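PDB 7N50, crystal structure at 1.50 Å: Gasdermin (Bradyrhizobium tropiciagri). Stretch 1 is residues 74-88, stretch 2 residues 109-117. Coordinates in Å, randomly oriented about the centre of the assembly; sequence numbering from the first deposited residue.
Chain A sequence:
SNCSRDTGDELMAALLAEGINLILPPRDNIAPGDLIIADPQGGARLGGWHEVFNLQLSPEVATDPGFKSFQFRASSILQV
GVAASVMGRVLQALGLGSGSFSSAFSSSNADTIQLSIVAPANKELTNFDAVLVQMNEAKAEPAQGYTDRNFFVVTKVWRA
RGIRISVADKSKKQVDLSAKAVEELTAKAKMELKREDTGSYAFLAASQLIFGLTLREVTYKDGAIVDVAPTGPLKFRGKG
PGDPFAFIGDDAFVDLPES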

ATOM      1  N   ALA A  74      -4.706   7.618  13.496  1.00 26.72           N
ATOM      2  CA  ALA A  74      -3.371   8.181  13.481  1.00 24.25           C
ATOM      3  C   ALA A  74      -3.224   9.016  12.224  1.00 23.06           C
ATOM      4  O   ALA A  74      -3.856   8.740  11.200  1.00 22.02           O
ATOM      5  CB  ALA A  74      -2.305   7.079  13.516  1.00 27.75           C
ATOM      6  N   SER A  75      -2.353  10.008  12.282  1.00 23.54           N
ATOM      7  CA  SER A  75      -2.036  10.804  11.112  1.00 22.55           C
ATOM      8  C   SER A  75      -0.525  10.966  11.022  1.00 22.18           C
ATOM      9  O   SER A  75       0.199  10.751  12.003  1.00 24.18           O
ATOM     10  CB  SER A  75      -2.730  12.180  11.173  1.00 23.94           C
ATOM     11  OG  SER A  75      -2.441  12.840  12.402  1.00 26.19           O
ATOM     12  N   SER A  76      -0.070  11.356   9.839  1.00 16.87           N
ATOM     13  CA  SER A  76       1.326  11.681   9.564  1.00 16.23           C
ATOM     14  C   SER A  76       1.486  13.184   9.416  1.00 16.46           C
ATOM     15  O   SER A  76       0.660  13.836   8.777  1.00 17.89           O
ATOM     16  CB  SER A  76       1.805  11.028   8.278  1.00 17.93           C
ATOM     17  OG  SER A  76       1.804   9.620   8.361  1.00 27.44           O
ATOM     18  N   ILE A  77       2.543  13.751   9.988  1.00 15.04           N
ATOM     19  CA  ILE A  77       2.848  15.160   9.802  1.00 17.35           C
ATOM     20  C   ILE A  77       4.074  15.223   8.913  1.00 16.47           C
ATOM     21  O   ILE A  77       5.166  14.792   9.320  1.00 19.62           O
ATOM     22  CB  ILE A  77       3.104  15.887  11.128  1.00 20.92           C
ATOM     23  CG1 ILE A  77       1.875  15.795  12.041  1.00 29.29           C
ATOM     24  CG2 ILE A  77       3.463  17.346  10.830  1.00 18.59           C
ATOM     25  CD1 ILE A  77       2.103  16.348  13.443  1.00 27.49           C
ATOM     26  N   LEU A  78       3.911  15.759   7.713  1.00 13.72           N
ATOM     27  CA  LEU A  78       4.932  15.677   6.677  1.00 15.55           C
ATOM     28  C   LEU A  78       5.356  17.078   6.260  1.00 14.48           C
ATOM     29  O   LEU A  78       4.512  17.908   5.900  1.00 16.67           O
ATOM     30  CB  LEU A  78       4.421  14.903   5.457  1.00 15.98           C
ATOM     31  CG  LEU A  78       3.976  13.463   5.698  1.00 15.92           C
ATOM     32  CD1 LEU A  78       3.501  12.873   4.380  1.00 20.23           C
ATOM     33  CD2 LEU A  78       5.136  12.647   6.261  1.00 19.99           C
ATOM     34  N   GLN A  79       6.663  17.342   6.280  1.00 14.72           N
ATOM     35  CA  GLN A  79       7.140  18.552   5.645  1.00 16.49           C
ATOM     36  C   GLN A  79       6.745  18.547   4.169  1.00 16.47           C
ATOM     37  O   GLN A  79       6.680  17.499   3.530  1.00 16.09           O
ATOM     38  CB  GLN A  79       8.654  18.635   5.814  1.00 19.78           C
ATOM     39  CG  GLN A  79       9.232  19.998   5.563  1.00 19.34           C
ATOM     40  CD  GLN A  79       9.527  20.201   4.094  1.00 18.02           C
ATOM     41  OE1 GLN A  79       9.639  19.232   3.358  1.00 21.14           O
ATOM     42  NE2 GLN A  79       9.651  21.447   3.672  1.00 24.06           N
ATOM     43  N   VAL A  80       6.491  19.726   3.619  1.00 14.52           N
ATOM     44  CA  VAL A  80       5.760  19.793   2.352  1.00 16.17           C
ATOM     45  C   VAL A  80       6.510  19.075   1.219  1.00 18.10           C
ATOM     46  O   VAL A  80       5.888  18.472   0.335  1.00 16.80           O
ATOM     47  CB  VAL A  80       5.455  21.266   2.023  1.00 22.38           C
ATOM     48  CG1 VAL A  80       6.722  22.087   1.912  1.00 20.95           C
ATOM     49  CG2 VAL A  80       4.739  21.352   0.805  1.00 25.89           C
ATOM     50  N   GLY A  81       7.841  19.128   1.222  1.00 20.11           N
ATOM     51  CA  GLY A  81       8.595  18.409   0.195  1.00 20.28           C
ATOM     52  C   GLY A  81       8.447  16.905   0.293  1.00 21.16           C
ATOM     53  O   GLY A  81       8.246  16.226  -0.716  1.00 19.31           O
ATOM     54  N   VAL A  82       8.530  16.359   1.510  1.00 18.42           N
ATOM     55  CA  VAL A  82       8.224  14.945   1.725  1.00 15.70           C
ATOM     56  C   VAL A  82       6.778  14.641   1.347  1.00 17.00           C
ATOM     57  O   VAL A  82       6.486  13.612   0.728  1.00 18.75           O
ATOM     58  CB  VAL A  82       8.522  14.570   3.190  1.00 15.16           C
ATOM     59  CG1 VAL A  82       8.152  13.123   3.492  1.00 18.69           C
ATOM     60  CG2 VAL A  82      10.028  14.833   3.502  1.00 20.50           C
ATOM     61  N   ALA A  83       5.842  15.522   1.729  1.00 15.09           N
ATOM     62  CA  ALA A  83       4.429  15.275   1.421  1.00 15.55           C
ATOM     63  C   ALA A  83       4.197  15.174  -0.086  1.00 15.28           C
ATOM     64  O   ALA A  83       3.427  14.323  -0.553  1.00 14.82           O
ATOM     65  CB  ALA A  83       3.561  16.385   2.027  1.00 15.72           C
ATOM     66  N   ALA A  84       4.856  16.030  -0.862  1.00 13.26           N
ATOM     67  CA  ALA A  84       4.676  15.990  -2.302  1.00 15.32           C
ATOM     68  C   ALA A  84       5.206  14.684  -2.877  1.00 15.91           C
ATOM     69  O   ALA A  84       4.599  14.102  -3.797  1.00 15.73           O
ATOM     70  CB  ALA A  84       5.385  17.180  -2.930  1.00 15.23           C
ATOM     71  N   SER A  85       6.339  14.216  -2.352  1.00 15.53           N
ATOM     72  CA  SER A  85       6.907  12.947  -2.811  1.00 16.42           C
ATOM     73  C   SER A  85       5.987  11.786  -2.479  1.00 18.14           C
ATOM     74  O   SER A  85       5.709  10.933  -3.334  1.00 19.82           O
ATOM     75  CB  SER A  85       8.282  12.739  -2.170  1.00 19.52           C
ATOM     76  OG  SER A  85       9.173  13.783  -2.529  1.00 32.84           O
ATOM     77  N   VAL A  86       5.505  11.731  -1.230  1.00 16.42           N
ATOM     78  CA  VAL A  86       4.624  10.654  -0.781  1.00 16.87           C
ATOM     79  C   VAL A  86       3.315  10.665  -1.565  1.00 15.66           C
ATOM     80  O   VAL A  86       2.863   9.638  -2.087  1.00 17.12           O
ATOM     81  CB  VAL A  86       4.346  10.783   0.732  1.00 20.02           C
ATOM     82  CG1 VAL A  86       3.234   9.839   1.157  1.00 18.73           C
ATOM     83  CG2 VAL A  86       5.619  10.536   1.560  1.00 18.66           C
ATOM     84  N   MET A  87       2.639  11.812  -1.607  1.00 16.04           N
ATOM     85  CA  MET A  87       1.348  11.834  -2.276  1.00 13.37           C
ATOM     86  C   MET A  87       1.502  11.574  -3.760  1.00 13.18           C
ATOM     87  O   MET A  87       0.632  10.939  -4.370  1.00 14.40           O
ATOM     88  CB  MET A  87       0.661  13.172  -2.023  1.00 16.00           C
ATOM     89  CG  MET A  87       0.333  13.305  -0.543  1.00 16.34           C
ATOM     90  SD  MET A  87      -0.668  14.783  -0.146  1.00 19.18           S
ATOM     91  CE  MET A  87      -2.276  14.305  -0.803  1.00 19.44           C
ATOM     92  N   GLY A  88       2.588  12.082  -4.350  1.00 13.75           N
ATOM     93  CA  GLY A  88       2.828  11.839  -5.759  1.00 15.16           C
ATOM     94  C   GLY A  88       3.051  10.372  -6.059  1.00 16.43           C
ATOM     95  O   GLY A  88       2.573   9.871  -7.070  1.00 17.55           O
ATOM     96  N   ASN A 109       1.754  28.334  -0.154  1.00 20.67           N
ATOM     97  CA  ASN A 109       2.533  28.753   1.013  1.00 21.23           C
ATOM     98  C   ASN A 109       2.509  27.683   2.099  1.00 21.50           C
ATOM     99  O   ASN A 109       2.652  27.978   3.289  1.00 25.48           O
ATOM    100  CB  ASN A 109       2.038  30.088   1.585  1.00 29.33           C
ATOM    101  CG  ASN A 109       2.001  31.192   0.555  1.00 42.83           C
ATOM    102  OD1 ASN A 109       0.988  31.889   0.416  1.00 48.22           O
ATOM    103  ND2 ASN A 109       3.099  31.359  -0.181  1.00 45.09           N
ATOM    104  N   ALA A 110       2.334  26.436   1.704  1.00 18.46           N
ATOM    105  CA  ALA A 110       2.302  25.341   2.657  1.00 18.06           C
ATOM    106  C   ALA A 110       3.692  24.998   3.149  1.00 17.60           C
ATOM    107  O   ALA A 110       4.661  25.002   2.389  1.00 18.28           O
ATOM    108  CB  ALA A 110       1.712  24.097   2.015  1.00 17.77           C
ATOM    109  N   ASP A 111       3.779  24.660   4.421  1.00 16.05           N
ATOM    110  CA  ASP A 111       5.001  24.149   5.006  1.00 15.73           C
ATOM    111  C   ASP A 111       4.883  22.725   5.506  1.00 17.03           C
ATOM    112  O   ASP A 111       5.868  21.985   5.473  1.00 15.97           O
ATOM    113  CB  ASP A 111       5.436  25.050   6.182  1.00 16.76           C
ATOM    114  CG  ASP A 111       6.865  24.797   6.616  1.00 22.97           C
ATOM    115  OD1 ASP A 111       7.775  24.851   5.761  1.00 23.45           O
ATOM    116  OD2 ASP A 111       7.085  24.560   7.818  1.00 27.02           O
ATOM    117  N   THR A 112       3.717  22.330   6.016  1.00 16.17           N
ATOM    118  CA  THR A 112       3.532  20.976   6.488  1.00 15.38           C
ATOM    119  C   THR A 112       2.154  20.526   6.053  1.00 13.93           C
ATOM    120  O   THR A 112       1.264  21.342   5.851  1.00 16.62           O
ATOM    121  CB  THR A 112       3.640  20.796   8.001  1.00 19.37           C
ATOM    122  OG1 THR A 112       2.688  21.623   8.666  1.00 24.15           O
ATOM    123  CG2 THR A 112       5.032  21.195   8.481  1.00 23.98           C
ATOM    124  N   ILE A 113       2.020  19.219   5.901  1.00 14.41           N
ATOM    125  CA  ILE A 113       0.782  18.557   5.513  1.00 14.93           C
ATOM    126  C   ILE A 113       0.487  17.517   6.582  1.00 17.96           C
ATOM    127  O   ILE A 113       1.382  16.748   6.960  1.00 21.74           O
ATOM    128  CB  ILE A 113       0.940  17.878   4.140  1.00 16.57           C
ATOM    129  CG1 ILE A 113       1.388  18.859   3.036  1.00 18.96           C
ATOM    130  CG2 ILE A 113      -0.303  17.069   3.752  1.00 21.59           C
ATOM    131  CD1 ILE A 113       0.529  20.074   2.826  1.00 21.39           C
ATOM    132  N   GLN A 114      -0.747  17.474   7.074  1.00 15.12           N
ATOM    133  CA  GLN A 114      -1.163  16.417   7.985  1.00 13.70           C
ATOM    134  C   GLN A 114      -2.025  15.453   7.178  1.00 14.82           C
ATOM    135  O   GLN A 114      -2.992  15.880   6.547  1.00 15.50           O
ATOM    136  CB  GLN A 114      -1.926  16.959   9.187  1.00 16.58           C
ATOM    137  CG  GLN A 114      -2.206  15.877  10.212  1.00 20.93           C
ATOM    138  CD  GLN A 114      -2.921  16.401  11.427  1.00 34.44           C
ATOM    139  OE1 GLN A 114      -3.160  17.601  11.544  1.00 39.99           O
ATOM    140  NE2 GLN A 114      -3.258  15.510  12.349  1.00 32.58           N
ATOM    141  N   LEU A 115      -1.640  14.177   7.150  1.00 13.20           N
ATOM    142  CA  LEU A 115      -2.212  13.206   6.224  1.00 12.30           C
ATOM    143  C   LEU A 115      -2.853  12.061   6.991  1.00 16.25           C
ATOM    144  O   LEU A 115      -2.258  11.529   7.935  1.00 14.53           O
ATOM    145  CB  LEU A 115      -1.128  12.704   5.300  1.00 15.95           C
ATOM    146  CG  LEU A 115      -1.526  11.688   4.270  1.00 18.12           C
ATOM    147  CD1 LEU A 115      -0.528  11.850   3.140  1.00 24.17           C
ATOM    148  CD2 LEU A 115      -1.487  10.281   4.822  1.00 16.54           C
ATOM    149  N   SER A 116      -4.056  11.647   6.572  1.00 13.57           N
ATOM    150  CA  SER A 116      -4.693  10.484   7.175  1.00 13.25           C
ATOM    151  C   SER A 116      -5.408   9.700   6.086  1.00 13.06           C
ATOM    152  O   SER A 116      -5.569  10.180   4.964  1.00 12.42           O
ATOM    153  CB  SER A 116      -5.679  10.851   8.274  1.00 17.66           C
ATOM    154  OG  SER A 116      -6.661  11.731   7.765  1.00 19.12           O
ATOM    155  N   ILE A 117      -5.783   8.460   6.406  1.00 12.90           N
ATOM    156  CA  ILE A 117      -6.360   7.524   5.439  1.00 13.41           C
ATOM    157  C   ILE A 117      -7.868   7.479   5.650  1.00 12.33           C
ATOM    158  O   ILE A 117      -8.343   7.334   6.785  1.00 14.54           O
ATOM    159  CB  ILE A 117      -5.731   6.127   5.595  1.00 10.88           C
ATOM    160  CG1 ILE A 117      -4.218   6.185   5.321  1.00 12.49           C
ATOM    161  CG2 ILE A 117      -6.392   5.141   4.611  1.00 12.61           C
ATOM    162  CD1 ILE A 117      -3.532   4.894   5.722  1.00 14.40           C
TER
HETATM  163  O   HOH W   1      -5.351   7.527   9.119  1.00 15.33           O
HETATM  164  O   HOH W   2       9.883  23.435   5.771  1.00 27.12           O

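The contact is an antiparallel pairing of two strands, extended by a helix that follows the first strand directly and packs some of its apolar side chains, chiefly Ala-83 and Met-87, against one face of the pair. The backbone ladder sets the register. Ser-76 and Leu-115 exchange two hydrogen bonds, Ser-76 N to Leu-115 O at 2.9 Å and Leu-115 N to Ser-76 O at 2.8 Å; Leu-78 and Ile-113 repeat the pattern, with Leu-78 N to Ile-113 O and Ile-113 N to Leu-78 O both at 2.8 Å. All four are nearly straight, as expected of a regular ladder. The ladder ends in a more bent bond, Val-80 N to Asp-111 O at 3.0 Å, made just as the chain turns into the helix.

Alternation along the strands sorts the side chains. Leu-78, Ile-113 and Leu-115 share a face with Ser-76 and are buried, so hydrocarbon suits them; Ser-76 OG can be buried there because it is hydrogen-bonded elsewhere in the structure. The helix packs over the Ile-113 and Leu-115 part of this face. Ala-83 is small enough to let the helix come close, its CB lying 3.4 Å from Ile-113 CG1, while one turn later the longer, flexible Met-87 reaches Leu-115: Met-87 CG lies 4.1 Å from Leu-115 CD1.

The other face carries Ile-77, Gln-79, Thr-112 and Gln-114, and is largely exposed; the three polar residues suit it, whereas Ile-77 is an apolar exception that touches a crystal neighbour. Extended Gln-114 donates from NE2 to Ser-75 OG, 2.8 Å away. Gln-79 is the N-cap: its OE1 accepts from Gly-81 N at 2.8 Å, satisfying an amide that has no earlier helical carbonyl to bond. The NE2 of the same Gln-79 amide donates to a water 2.9 Å away, which in turn donates to Asp-111 OD1 at 2.5 Å. A second water bridges Ala-74 O, at 2.8 Å, and Ile-117 N, at 2.9 Å, continuing the link beyond the direct backbone bonds.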